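Local coordinates for protein ACDH-11, isoform b (PDB 4Y9J) that belongs to the acyl-CoA dehydrogenase family of flavoproteins and binds flavin-adenine dinucleotide as part of a four-chain assembly, at residues B[253-258]-B[295-300]; B[34-39]-B[549-554]; B[516-521]-B[573-578]; B[110-115]-B[176-181]. One frame throughout, in Å; residues are numbered along the deposited sequence.

How the contacts relate
Along the chain, contact 4 closes before contact 1 opens, and both are nested inside the loop that contact 2 closes between helices 34-41 and 552-563. Contact 3 starts within that loop and ends beyond it, so contacts 2 and 3 cross; helices 552-563 and 577-587, which carry their later segments, follow each other in the chain. Contact 1 lies in the mixed beta-sheet of the middle region and contact 4 in the helical N-terminal region, with centres 23 Å apart. Contact 3, in the C-terminal region, is farthest from contact 4, 49 Å between centres, and contact 2 joins the N- and C-terminal regions. Contacts 2 and 3, centres 42 Å apart, both touch the second subunit.

Contact 1 of 4, residues B[253-258]-B[295-300]; sequences SLFLLK and AERIGD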
loop_
_atom_site.group_PDB
_atom_site.type_symbol
_atom_site.label_atom_id
_atom_site.label_comp_id
_atom_site.label_asym_id
_atom_site.label_seq_id
_atom_site.Cartn_x
_atom_site.Cartn_y
_atom_site.Cartn_z
ATOM N N SER B 253 5.178 40.096 11.915
ATOM C CA SER B 253 5.494 40.706 10.646
ATOM C C SER B 253 5.352 39.690 9.509
ATOM O O SER B 253 5.373 38.458 9.721
ATOM C CB SER B 253 6.895 41.300 10.714
ATOM O OG SER B 253 7.059 42.255 11.802
ATOM N N LEU B 254 5.205 40.208 8.298
ATOM C CA LEU B 254 5.020 39.382 7.105
ATOM C C LEU B 254 6.339 39.182 6.372
ATOM O O LEU B 254 7.137 40.095 6.307
ATOM C CB LEU B 254 4.030 40.075 6.159
ATOM C CG LEU B 254 3.649 39.320 4.888
ATOM C CD1 LEU B 254 2.955 38.010 5.192
ATOM C CD2 LEU B 254 2.777 40.206 4.019
ATOM N N PHE B 255 6.506 37.992 5.794
ATOM C CA PHE B 255 7.719 37.582 5.097
ATOM C C PHE B 255 7.402 36.859 3.830
ATOM O O PHE B 255 6.407 36.123 3.726
ATOM C CB PHE B 255 8.616 36.653 5.961
ATOM C CG PHE B 255 9.145 37.305 7.190
ATOM C CD1 PHE B 255 8.360 37.390 8.319
ATOM C CD2 PHE B 255 10.392 37.864 7.208
ATOM C CE1 PHE B 255 8.820 38.025 9.457
ATOM C CE2 PHE B 255 10.885 38.503 8.364
ATOM C CZ PHE B 255 10.081 38.574 9.489
ATOM N N LEU B 256 8.303 37.016 2.900
ATOM C CA LEU B 256 8.253 36.348 1.610
ATOM C C LEU B 256 9.514 35.536 1.484
ATOM O O LEU B 256 10.595 36.095 1.725
ATOM C CB LEU B 256 8.206 37.354 0.432
ATOM C CG LEU B 256 8.198 36.752 -0.985
ATOM C CD1 LEU B 256 6.934 35.984 -1.304
ATOM C CD2 LEU B 256 8.439 37.867 -2.034
ATOM N N LEU B 257 9.375 34.259 1.111
ATOM C CA LEU B 257 10.530 33.391 0.884
ATOM C C LEU B 257 10.419 32.456 -0.271
ATOM O O LEU B 257 9.296 32.117 -0.710
ATOM C CB LEU B 257 10.913 32.588 2.121
ATOM C CG LEU B 257 10.039 31.429 2.584
ATOM C CD1 LEU B 257 10.833 30.431 3.400
ATOM C CD2 LEU B 257 8.914 31.882 3.401
ATOM N N LYS B 258 11.592 32.055 -0.780
ATOM C CA LYS B 258 11.701 30.992 -1.759
ATOM C C LYS B 258 11.786 29.654 -1.003
ATOM O O LYS B 258 12.539 29.566 -0.047
ATOM C CB LYS B 258 12.928 31.120 -2.655
ATOM C CG LYS B 258 12.712 32.020 -3.844
ATOM C CD LYS B 258 13.933 32.057 -4.694
ATOM C CE LYS B 258 14.066 30.836 -5.615
ATOM N NZ LYS B 258 12.909 30.622 -6.498
ATOM N N ALA B 295 14.404 34.583 4.552
ATOM C CA ALA B 295 13.188 35.226 4.181
ATOM C C ALA B 295 13.337 36.760 4.187
ATOM O O ALA B 295 14.100 37.332 5.007
ATOM C CB ALA B 295 12.094 34.817 5.128
ATOM N N GLU B 296 12.537 37.408 3.341
ATOM C CA GLU B 296 12.569 38.902 3.218
ATOM C C GLU B 296 11.351 39.534 3.879
ATOM O O GLU B 296 10.232 39.122 3.612
ATOM C CB GLU B 296 12.602 39.289 1.763
ATOM C CG GLU B 296 13.612 38.592 0.880
ATOM C CD GLU B 296 15.035 38.664 1.356
ATOM O OE1 GLU B 296 15.375 39.614 2.084
ATOM O OE2 GLU B 296 15.847 37.775 0.945
ATOM N N ARG B 297 11.560 40.469 4.795
ATOM C CA ARG B 297 10.448 41.133 5.448
ATOM C C ARG B 297 9.765 42.078 4.481
ATOM O O ARG B 297 10.435 42.889 3.864
ATOM C CB ARG B 297 10.894 42.001 6.645
ATOM C CG ARG B 297 9.696 42.537 7.456
ATOM C CD ARG B 297 9.828 43.936 8.066
ATOM N NE ARG B 297 10.849 44.772 7.447
ATOM C CZ ARG B 297 10.648 45.910 6.799
ATOM N NH1 ARG B 297 9.459 46.475 6.664
ATOM N NH2 ARG B 297 11.686 46.520 6.305
ATOM N N ILE B 298 8.436 42.058 4.469
ATOM C CA ILE B 298 7.632 42.927 3.599
ATOM C C ILE B 298 6.482 43.517 4.403
ATOM O O ILE B 298 6.009 42.971 5.397
ATOM C CB ILE B 298 7.111 42.165 2.340
ATOM C CG1 ILE B 298 6.204 41.022 2.745
ATOM C CG2 ILE B 298 8.271 41.720 1.477
ATOM C CD1 ILE B 298 5.474 40.346 1.599
ATOM N N GLY B 299 6.061 44.702 4.004
ATOM C CA GLY B 299 5.173 45.472 4.826
ATOM C C GLY B 299 5.871 45.994 6.073
ATOM O O GLY B 299 7.022 45.717 6.348
ATOM N N ASP B 300 5.101 46.690 6.869
ATOM C CA ASP B 300 5.580 47.281 8.112
ATOM C C ASP B 300 5.720 46.257 9.246
ATOM O O ASP B 300 4.837 45.400 9.444
ATOM C CB ASP B 300 4.558 48.331 8.536
ATOM C CG ASP B 300 4.471 49.498 7.547
ATOM O OD1 ASP B 300 5.515 49.872 6.991
ATOM O OD2 ASP B 300 3.349 50.019 7.346
HETATM O O HOH W 1 5.378 43.055 8.074
#
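Three backbone hydrogen bonds join Leu-254 and Leu-256 to Ile-298 and Glu-296. Leu-256 and Glu-296 form a hydrogen-bonded antiparallel pair: Leu-256 N gives to Glu-296 O at 2.9 Å and Glu-296 N to Leu-256 O at 2.8 Å. Farther on, Ile-298 N reaches Leu-254 O at 3.0 Å, but the return bond is replaced by a water, which accepts from Leu-254 N and donates to Ile-298 O and Asp-300 O.

Apolar contacts occupy both faces. On that of Leu-254, Leu-256 and Ile-298, chi1 of 62° sets Ile-298 CG1 between its backbone N and carbonyl carbon, 3.7 Å from Leu-254 CG; the terminal Ile-298 CD1 meets Leu-254 CD2 at 3.6 Å. On the other, the Phe-255 ring slants past Arg-297, its CE2 3.9 Å from Arg-297 CB, while Ala-295 CB touches Phe-255 CB and Leu-257 CB.

The polar ends turn elsewhere: Arg-297 NH1 bonds Gly-299 O, its NH2 pairs with Asp-213, and Glu-296 OE1 bonds Thr-214. Strand 252-258 also pairs with strand 231-238, placing this antiparallel pair inside the beta-domain characteristic of the middle region of acyl-CoA dehydrogenases.

Contact 2 of 4, residues B[34-39]-B[549-554]; sequences LDRTLR and VANQSD
Arg-36 and Asp-554 meet tip to tip in a two-pronged salt bridge, the tight part of the contact. Arg-36 NH2 donates to Asp-554 OD1 at 2.8 Å, almost straight at 172° and within the guanidinium plane. The second prong is more bent: Arg-36 NE reaches the syn lone pair of Asp-554 OD2 at 3.0 Å. The bend at chi3 (-58°) turns NE out of the line of the aliphatic chain, and Arg-36 CD lies 3.2 Å from Val-549 O. Over one guanidinium face, Asn-551 ND2 sits 3.2 Å from Arg-36 CZ, near the centre; the two planes are 47° apart, and this is packing of an amide nitrogen on the cation.

A capping box holds the acid in place. Asn-551, the N-cap, accepts from Asp-554 N through OD1 (3.1 Å), and Asp-554 OD2 takes Asn-551 N at 2.9 Å, so that OD2 has two donors. Ser-553 OG is in hydrogen-bonding contact with both Asn-551 OD1 and Asp-589 OD2 of the second subunit. The cation and the helix N-terminus would both be expected to favour the charged carboxylate.

The looser side is more exposed: Val-549 CG2 is nearest Arg-36 O, at 3.9 Å, and Val-549 CG1 is no closer than 4.4 Å to Arg-39 CB. Arg-39 turns its NE to Asp-35 in a salt bridge within its own helix.

Asp-589 of the second subunit also pairs with Arg-36 NH2. Helix 352-383 touches helix 34-41 through Phe-373 and Leu-370, while helix 524-545 meets Thr-37 and Asp-554, so helices 34-41 and 552-563 join beside both.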
loop_
_atom_site.group_PDB
_atom_site.type_symbol
_atom_site.label_atom_id
_atom_site.label_comp_id
_atom_site.label_asym_id
_atom_site.label_seq_id
_atom_site.Cartn_x
_atom_site.Cartn_y
_atom_site.Cartn_z
ATOM N N LEU B 34 -24.792 30.342 -15.372
ATOM C CA LEU B 34 -23.536 31.025 -15.672
ATOM C C LEU B 34 -23.533 31.919 -16.912
ATOM O O LEU B 34 -23.106 33.069 -16.843
ATOM C CB LEU B 34 -22.416 29.984 -15.827
ATOM C CG LEU B 34 -21.044 30.600 -15.982
ATOM C CD1 LEU B 34 -20.777 31.624 -14.892
ATOM C CD2 LEU B 34 -20.073 29.438 -15.954
ATOM N N ASP B 35 -23.936 31.369 -18.051
ATOM C CA ASP B 35 -23.924 32.138 -19.273
ATOM C C ASP B 35 -24.933 33.314 -19.185
ATOM O O ASP B 35 -24.604 34.430 -19.592
ATOM C CB ASP B 35 -24.242 31.234 -20.469
ATOM C CG ASP B 35 -24.244 31.992 -21.833
ATOM O OD1 ASP B 35 -23.145 32.353 -22.340
ATOM O OD2 ASP B 35 -25.341 32.188 -22.399
ATOM N N ARG B 36 -26.160 33.071 -18.697
ATOM C CA ARG B 36 -27.155 34.153 -18.527
ATOM C C ARG B 36 -26.608 35.275 -17.646
ATOM O O ARG B 36 -26.824 36.425 -17.945
ATOM C CB ARG B 36 -28.503 33.641 -18.000
ATOM C CG ARG B 36 -29.316 32.853 -19.019
ATOM C CD ARG B 36 -30.804 32.806 -18.727
ATOM N NE ARG B 36 -31.224 32.247 -17.427
ATOM C CZ ARG B 36 -31.188 30.957 -17.086
ATOM N NH1 ARG B 36 -30.728 30.033 -17.926
ATOM N NH2 ARG B 36 -31.613 30.576 -15.879
ATOM N N THR B 37 -25.862 34.925 -16.602
ATOM C CA THR B 37 -25.306 35.866 -15.638
ATOM C C THR B 37 -24.203 36.694 -16.252
ATOM O O THR B 37 -24.167 37.917 -16.050
ATOM C CB THR B 37 -24.742 35.115 -14.435
ATOM O OG1 THR B 37 -25.782 34.331 -13.869
ATOM C CG2 THR B 37 -24.166 36.071 -13.393
ATOM N N LEU B 38 -23.326 36.058 -17.038
ATOM C CA LEU B 38 -22.274 36.788 -17.756
ATOM C C LEU B 38 -22.833 37.769 -18.808
ATOM O O LEU B 38 -22.332 38.893 -18.998
ATOM C CB LEU B 38 -21.270 35.825 -18.445
ATOM C CG LEU B 38 -20.531 34.856 -17.519
ATOM C CD1 LEU B 38 -19.553 33.987 -18.329
ATOM C CD2 LEU B 38 -19.893 35.609 -16.356
ATOM N N ARG B 39 -23.847 37.325 -19.528
ATOM C CA ARG B 39 -24.570 38.228 -20.434
ATOM C C ARG B 39 -25.052 39.521 -19.764
ATOM O O ARG B 39 -25.045 40.546 -20.382
ATOM C CB ARG B 39 -25.793 37.542 -21.010
ATOM C CG ARG B 39 -25.540 36.581 -22.136
ATOM C CD ARG B 39 -26.845 35.935 -22.571
ATOM N NE ARG B 39 -26.547 34.984 -23.625
ATOM C CZ ARG B 39 -26.341 35.326 -24.895
ATOM N NH1 ARG B 39 -26.442 36.598 -25.289
ATOM N NH2 ARG B 39 -26.049 34.387 -25.788
ATOM N N VAL B 549 -32.877 38.617 -20.352
ATOM C CA VAL B 549 -32.199 37.322 -20.261
ATOM C C VAL B 549 -32.960 36.312 -19.397
ATOM O O VAL B 549 -32.851 35.115 -19.636
ATOM C CB VAL B 549 -30.702 37.407 -19.789
ATOM C CG1 VAL B 549 -30.004 38.641 -20.362
ATOM C CG2 VAL B 549 -30.580 37.409 -18.280
ATOM N N ALA B 550 -33.744 36.790 -18.442
ATOM C CA ALA B 550 -34.391 35.903 -17.474
ATOM C C ALA B 550 -35.308 34.925 -18.186
ATOM O O ALA B 550 -35.936 35.306 -19.175
ATOM C CB ALA B 550 -35.204 36.740 -16.498
ATOM N N ASN B 551 -35.388 33.672 -17.724
ATOM C CA ASN B 551 -36.500 32.795 -18.136
ATOM C C ASN B 551 -37.429 32.528 -16.939
ATOM O O ASN B 551 -37.173 32.989 -15.829
ATOM C CB ASN B 551 -35.974 31.495 -18.753
ATOM C CG ASN B 551 -35.128 30.704 -17.792
ATOM O OD1 ASN B 551 -35.391 30.693 -16.591
ATOM N ND2 ASN B 551 -34.073 30.088 -18.294
ATOM N N GLN B 552 -38.479 31.757 -17.158
ATOM C CA GLN B 552 -39.485 31.471 -16.127
ATOM C C GLN B 552 -38.850 30.831 -14.877
ATOM O O GLN B 552 -39.217 31.165 -13.752
ATOM C CB GLN B 552 -40.599 30.604 -16.701
ATOM C CG GLN B 552 -41.782 30.395 -15.759
ATOM C CD GLN B 552 -42.428 31.701 -15.347
ATOM O OE1 GLN B 552 -42.371 32.654 -16.068
ATOM N NE2 GLN B 552 -43.001 31.750 -14.173
ATOM N N SER B 553 -37.862 29.972 -15.076
ATOM C CA SER B 553 -37.191 29.320 -13.933
ATOM C C SER B 553 -36.543 30.404 -13.060
ATOM O O SER B 553 -36.509 30.282 -11.837
ATOM C CB SER B 553 -36.135 28.317 -14.394
ATOM O OG SER B 553 -34.804 28.896 -14.565
ATOM N N ASP B 554 -36.081 31.504 -13.662
ATOM C CA ASP B 554 -35.410 32.527 -12.891
ATOM C C ASP B 554 -36.381 33.185 -11.922
ATOM O O ASP B 554 -36.013 33.471 -10.772
ATOM C CB ASP B 554 -34.767 33.589 -13.807
ATOM C CG ASP B 554 -33.525 33.061 -14.562
ATOM O OD1 ASP B 554 -32.711 32.285 -13.999
ATOM O OD2 ASP B 554 -33.320 33.466 -15.742
#

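Contact 3 of 4, residues B[516-521]-B[573-578]; sequences GETRID and EWFASE
Arg-519 and Phe-575 are joined through the backbone, Arg-519 N donating to Phe-575 O at 2.8 Å with a C=O...N angle of 160°. Two residues on, Ser-577 N gives to Glu-517 O at 3.1 Å, approaching from well above the carbonyl plane. Between these bonds Thr-518 and Ala-576 form a single backbone bridge, and Thr-518 CA adds a CA-H...O contact to Phe-575 O.

The side chain of Arg-519 can be followed outward. CB passes 4.1 Å from Phe-575 O. With CG anti to the carbonyl carbon (chi1 -61°), CG comes within 3.2 Å of Ser-577 OG, and CD is 3.8 Å from the same oxygen. Bends at chi2 and chi3 then lead the chain away from 573-578 and back to its own loop. There NE meets the syn lone pair of Asp-521 OD1 at 3.1 Å, and NH2 reaches Asp-521 OD2 at 2.7 Å, a side-on grip by two nitrogens on the two oxygens, both near the guanidinium plane. The arginine stem thus packs on the serine while its charge is paired within the loop.

On the apolar side Ile-520 runs alongside the Phe-575 ring in the same direction, with Ile-520 CG1 4.0 Å from Phe-575 CE2. Ala-509 and Leu-506 of helix 486-512 meet Phe-575 and Ile-520 respectively. Pro-352 of the second subunit packs on Arg-519 and Asp-521. The arrangement is a lone beta-type bridge between the connection of helices 486-512 and 524-545 and the start of helix 577-587, within the helical C-terminal region.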
loop_
_atom_site.group_PDB
_atom_site.type_symbol
_atom_site.label_atom_id
_atom_site.label_comp_id
_atom_site.label_asym_id
_atom_site.label_seq_id
_atom_site.Cartn_x
_atom_site.Cartn_y
_atom_site.Cartn_z
ATOM N N GLY B 516 -24.173 45.616 29.779
ATOM C CA GLY B 516 -23.383 44.424 29.988
ATOM C C GLY B 516 -24.146 43.099 29.847
ATOM O O GLY B 516 -23.562 42.075 30.121
ATOM N N GLU B 517 -25.419 43.116 29.417
ATOM C CA GLU B 517 -26.251 41.904 29.292
ATOM C C GLU B 517 -26.567 41.441 27.841
ATOM O O GLU B 517 -27.560 40.730 27.613
ATOM C CB GLU B 517 -27.582 42.096 30.035
ATOM C CG GLU B 517 -27.502 42.614 31.492
ATOM C CD GLU B 517 -26.469 41.879 32.342
ATOM O OE1 GLU B 517 -26.533 40.630 32.436
ATOM O OE2 GLU B 517 -25.582 42.554 32.909
ATOM N N THR B 518 -25.742 41.839 26.881
ATOM C CA THR B 518 -25.950 41.514 25.464
ATOM C C THR B 518 -24.674 40.906 24.919
ATOM O O THR B 518 -23.577 41.383 25.226
ATOM C CB THR B 518 -26.316 42.796 24.714
ATOM O OG1 THR B 518 -27.543 43.296 25.256
ATOM C CG2 THR B 518 -26.472 42.595 23.251
ATOM N N ARG B 519 -24.798 39.826 24.150
ATOM C CA ARG B 519 -23.630 39.106 23.587
ATOM C C ARG B 519 -23.898 38.887 22.102
ATOM O O ARG B 519 -24.395 37.859 21.690
ATOM C CB ARG B 519 -23.367 37.775 24.319
ATOM C CG ARG B 519 -23.051 37.922 25.804
ATOM C CD ARG B 519 -21.595 38.170 26.233
ATOM N NE ARG B 519 -20.519 37.589 25.372
ATOM C CZ ARG B 519 -19.326 37.104 25.818
ATOM N NH1 ARG B 519 -19.064 37.056 27.139
ATOM N NH2 ARG B 519 -18.375 36.633 24.957
ATOM N N ILE B 520 -23.551 39.890 21.295
ATOM C CA ILE B 520 -23.791 39.839 19.872
ATOM C C ILE B 520 -22.945 38.747 19.250
ATOM O O ILE B 520 -23.325 38.171 18.227
ATOM C CB ILE B 520 -23.479 41.221 19.196
ATOM C CG1 ILE B 520 -23.901 41.203 17.733
ATOM C CG2 ILE B 520 -21.989 41.552 19.329
ATOM C CD1 ILE B 520 -24.074 42.582 17.120
ATOM N N ASP B 521 -21.778 38.485 19.838
ATOM C CA ASP B 521 -20.924 37.417 19.395
ATOM C C ASP B 521 -21.632 36.038 19.370
ATOM O O ASP B 521 -21.345 35.229 18.503
ATOM C CB ASP B 521 -19.629 37.334 20.234
ATOM C CG ASP B 521 -19.873 37.292 21.742
ATOM O OD1 ASP B 521 -20.567 38.182 22.300
ATOM O OD2 ASP B 521 -19.252 36.437 22.408
ATOM N N GLU B 573 -34.178 37.719 21.905
ATOM C CA GLU B 573 -33.761 36.935 23.068
ATOM C C GLU B 573 -32.516 36.095 22.877
ATOM O O GLU B 573 -31.832 35.755 23.855
ATOM C CB GLU B 573 -34.912 36.075 23.621
ATOM C CG GLU B 573 -35.422 35.044 22.651
ATOM C CD GLU B 573 -36.524 35.563 21.760
ATOM O OE1 GLU B 573 -36.661 36.810 21.609
ATOM O OE2 GLU B 573 -37.228 34.695 21.187
ATOM N N TRP B 574 -32.136 35.804 21.625
ATOM C CA TRP B 574 -30.888 35.095 21.421
ATOM C C TRP B 574 -29.636 35.906 21.757
ATOM O O TRP B 574 -28.521 35.359 21.922
ATOM C CB TRP B 574 -30.819 34.477 20.011
ATOM C CG TRP B 574 -32.004 33.578 19.693
ATOM C CD1 TRP B 574 -32.887 33.082 20.582
ATOM C CD2 TRP B 574 -32.400 33.062 18.404
ATOM N NE1 TRP B 574 -33.828 32.298 19.948
ATOM C CE2 TRP B 574 -33.531 32.231 18.620
ATOM C CE3 TRP B 574 -31.865 33.152 17.091
ATOM C CZ2 TRP B 574 -34.196 31.581 17.586
ATOM C CZ3 TRP B 574 -32.527 32.481 16.053
ATOM C CH2 TRP B 574 -33.690 31.708 16.316
ATOM N N PHE B 575 -29.785 37.219 21.804
ATOM C CA PHE B 575 -28.684 38.106 22.151
ATOM C C PHE B 575 -28.390 38.137 23.668
ATOM O O PHE B 575 -27.345 38.644 24.102
ATOM C CB PHE B 575 -29.032 39.556 21.716
ATOM C CG PHE B 575 -28.955 39.811 20.210
ATOM C CD1 PHE B 575 -29.947 39.358 19.352
ATOM C CD2 PHE B 575 -27.939 40.596 19.669
ATOM C CE1 PHE B 575 -29.894 39.633 17.990
ATOM C CE2 PHE B 575 -27.882 40.862 18.305
ATOM C CZ PHE B 575 -28.870 40.405 17.471
ATOM N N ALA B 576 -29.304 37.650 24.492
ATOM C CA ALA B 576 -29.206 37.917 25.913
ATOM C C ALA B 576 -28.116 37.093 26.556
ATOM O O ALA B 576 -27.897 35.980 26.184
ATOM C CB ALA B 576 -30.539 37.669 26.585
ATOM N N SER B 577 -27.409 37.677 27.511
ATOM C CA SER B 577 -26.334 37.000 28.225
ATOM C C SER B 577 -26.847 35.828 29.054
ATOM O O SER B 577 -26.146 34.828 29.226
ATOM C CB SER B 577 -25.586 37.975 29.137
ATOM O OG SER B 577 -24.668 38.763 28.378
ATOM N N GLU B 578 -28.077 35.910 29.500
ATOM C CA GLU B 578 -28.668 34.791 30.277
ATOM C C GLU B 578 -28.819 33.552 29.400
ATOM O O GLU B 578 -28.746 32.445 29.882
ATOM C CB GLU B 578 -30.036 35.156 30.902
ATOM C CG GLU B 578 -29.992 36.463 31.645
ATOM C CD GLU B 578 -29.172 36.438 32.937
ATOM O OE1 GLU B 578 -28.448 35.438 33.216
ATOM O OE2 GLU B 578 -29.280 37.454 33.671
HETATM O O HOH W 2 -29.431 38.632 29.628
#

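Contact 4 of 4, residues B[110-115]-B[176-181]; sequences VISIGY and RSRDPS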
loop_
_atom_site.group_PDB
_atom_site.type_symbol
_atom_site.label_atom_id
_atom_site.label_comp_id
_atom_site.label_asym_id
_atom_site.label_seq_id
_atom_site.Cartn_x
_atom_site.Cartn_y
_atom_site.Cartn_z
ATOM N N VAL B 110 -5.459 31.052 -15.650
ATOM C CA VAL B 110 -6.296 31.053 -14.507
ATOM C C VAL B 110 -5.917 32.120 -13.469
ATOM O O VAL B 110 -6.795 32.626 -12.767
ATOM C CB VAL B 110 -6.281 29.634 -13.887
ATOM C CG1 VAL B 110 -6.753 29.679 -12.501
ATOM C CG2 VAL B 110 -7.054 28.703 -14.792
ATOM N N ILE B 111 -4.628 32.446 -13.369
ATOM C CA ILE B 111 -4.130 33.603 -12.612
ATOM C C ILE B 111 -4.051 34.835 -13.528
ATOM O O ILE B 111 -4.539 35.908 -13.154
ATOM C CB ILE B 111 -2.697 33.370 -12.049
ATOM C CG1 ILE B 111 -2.664 32.082 -11.209
ATOM C CG2 ILE B 111 -2.245 34.562 -11.168
ATOM C CD1 ILE B 111 -3.739 32.014 -10.177
ATOM N N SER B 112 -3.439 34.702 -14.704
ATOM C CA SER B 112 -3.161 35.856 -15.551
ATOM C C SER B 112 -4.356 36.680 -15.884
ATOM O O SER B 112 -4.267 37.904 -16.018
ATOM C CB SER B 112 -2.510 35.446 -16.914
ATOM O OG SER B 112 -1.649 34.377 -16.645
ATOM N N ILE B 113 -5.439 36.016 -16.212
ATOM C CA ILE B 113 -6.665 36.715 -16.610
ATOM C C ILE B 113 -7.029 37.755 -15.533
ATOM O O ILE B 113 -7.426 38.880 -15.880
ATOM C CB ILE B 113 -7.807 35.706 -16.945
ATOM C CG1 ILE B 113 -7.535 35.021 -18.303
ATOM C CG2 ILE B 113 -9.186 36.364 -16.990
ATOM C CD1 ILE B 113 -8.270 33.697 -18.462
ATOM N N GLY B 114 -6.901 37.423 -14.253
ATOM C CA GLY B 114 -7.252 38.346 -13.187
ATOM C C GLY B 114 -6.487 39.645 -13.125
ATOM O O GLY B 114 -6.959 40.605 -12.513
ATOM N N TYR B 115 -5.326 39.681 -13.784
ATOM C CA TYR B 115 -4.410 40.819 -13.749
ATOM C C TYR B 115 -4.026 41.398 -15.126
ATOM O O TYR B 115 -3.175 42.274 -15.184
ATOM C CB TYR B 115 -3.115 40.464 -12.986
ATOM C CG TYR B 115 -3.408 40.050 -11.573
ATOM C CD1 TYR B 115 -3.517 41.013 -10.586
ATOM C CD2 TYR B 115 -3.620 38.706 -11.224
ATOM C CE1 TYR B 115 -3.891 40.669 -9.291
ATOM C CE2 TYR B 115 -3.937 38.337 -9.920
ATOM C CZ TYR B 115 -4.036 39.331 -8.932
ATOM O OH TYR B 115 -4.376 39.025 -7.631
ATOM N N ARG B 176 2.078 35.355 -12.263
ATOM C CA ARG B 176 1.126 35.710 -13.328
ATOM C C ARG B 176 1.450 35.113 -14.695
ATOM O O ARG B 176 0.744 35.360 -15.651
ATOM C CB ARG B 176 1.164 37.252 -13.549
ATOM C CG ARG B 176 0.713 38.057 -12.390
ATOM C CD ARG B 176 1.072 39.535 -12.592
ATOM N NE ARG B 176 0.389 40.077 -13.764
ATOM C CZ ARG B 176 0.551 41.311 -14.245
ATOM N NH1 ARG B 176 1.429 42.158 -13.683
ATOM N NH2 ARG B 176 -0.125 41.671 -15.344
ATOM N N SER B 177 2.559 34.405 -14.871
ATOM C CA SER B 177 2.932 33.980 -16.210
ATOM C C SER B 177 2.047 32.933 -16.820
ATOM O O SER B 177 1.577 31.995 -16.148
ATOM C CB SER B 177 4.308 33.438 -16.179
ATOM O OG SER B 177 4.751 33.038 -17.448
ATOM N N ARG B 178 1.823 33.076 -18.115
ATOM C CA ARG B 178 1.107 32.039 -18.892
ATOM C C ARG B 178 2.049 30.972 -19.454
ATOM O O ARG B 178 1.602 30.008 -20.046
ATOM C CB ARG B 178 0.289 32.706 -20.014
ATOM C CG ARG B 178 -0.794 33.615 -19.439
ATOM C CD ARG B 178 -1.872 34.152 -20.389
ATOM N NE ARG B 178 -2.794 33.079 -20.828
ATOM C CZ ARG B 178 -4.100 33.199 -21.083
ATOM N NH1 ARG B 178 -4.789 34.334 -20.844
ATOM N NH2 ARG B 178 -4.746 32.133 -21.553
ATOM N N ASP B 179 3.350 31.180 -19.296
ATOM C CA ASP B 179 4.395 30.245 -19.760
ATOM C C ASP B 179 4.587 29.132 -18.723
ATOM O O ASP B 179 5.161 29.333 -17.663
ATOM C CB ASP B 179 5.718 30.980 -19.968
ATOM C CG ASP B 179 6.771 30.122 -20.633
ATOM O OD1 ASP B 179 6.733 28.871 -20.618
ATOM O OD2 ASP B 179 7.657 30.704 -21.205
ATOM N N PRO B 180 4.112 27.953 -19.039
ATOM C CA PRO B 180 4.150 26.829 -18.086
ATOM C C PRO B 180 5.556 26.486 -17.662
ATOM O O PRO B 180 5.725 25.980 -16.571
ATOM C CB PRO B 180 3.497 25.667 -18.844
ATOM C CG PRO B 180 3.402 26.086 -20.235
ATOM C CD PRO B 180 3.692 27.548 -20.382
ATOM N N SER B 181 6.549 26.758 -18.502
ATOM C CA SER B 181 7.956 26.556 -18.107
ATOM C C SER B 181 8.500 27.618 -17.159
ATOM O O SER B 181 9.598 27.467 -16.642
ATOM C CB SER B 181 8.884 26.476 -19.362
ATOM O OG SER B 181 9.237 27.805 -19.831
HETATM O O HOH W 3 -1.503 38.921 -15.918
#
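Two connections of the helical N-terminal region come together where Ser-112 and Tyr-115, in the turn between helices 96-107 and 121-135, meet Arg-176 and Arg-178 after helix 166-175. Ser-112 OG donates to Arg-176 O at 2.8 Å from above the carbonyl plane; chi1 of -37° sets Ser-112 OG beside the Ser-112 backbone N, within bonding distance of that carbonyl. The same OG lies only 3.0 Å from Arg-178 CG, so the hydroxyl is closely packed as well as bonded.

A water in the plane of the Arg-176 guanidinium joins Arg-176 NE to Ser-112 O, accepting from NE at 3.1 Å and donating to the carbonyl. Arg-176 NE also lies 3.6 Å from Tyr-115 CB, while its NH2 forms a salt bridge with Asp-117. An ST turn shapes the second connection here: Ser-177 OG takes the N-H of Asp-179 at 3.0 Å. An Asx turn follows, in which Asp-179 OD1 receives Ser-181 N and Ser-181 OG from the same face of its carboxylate.

Arg-178 crosses Ile-113 at a slant, with NH1 3.8 Å from Ile-113 CG1, and its NH2 bonds Glu-107 O. Tyr-115 OH bonds Asp-150 of helix 143-158, whose Met-146 and Thr-149 touch Ile-111.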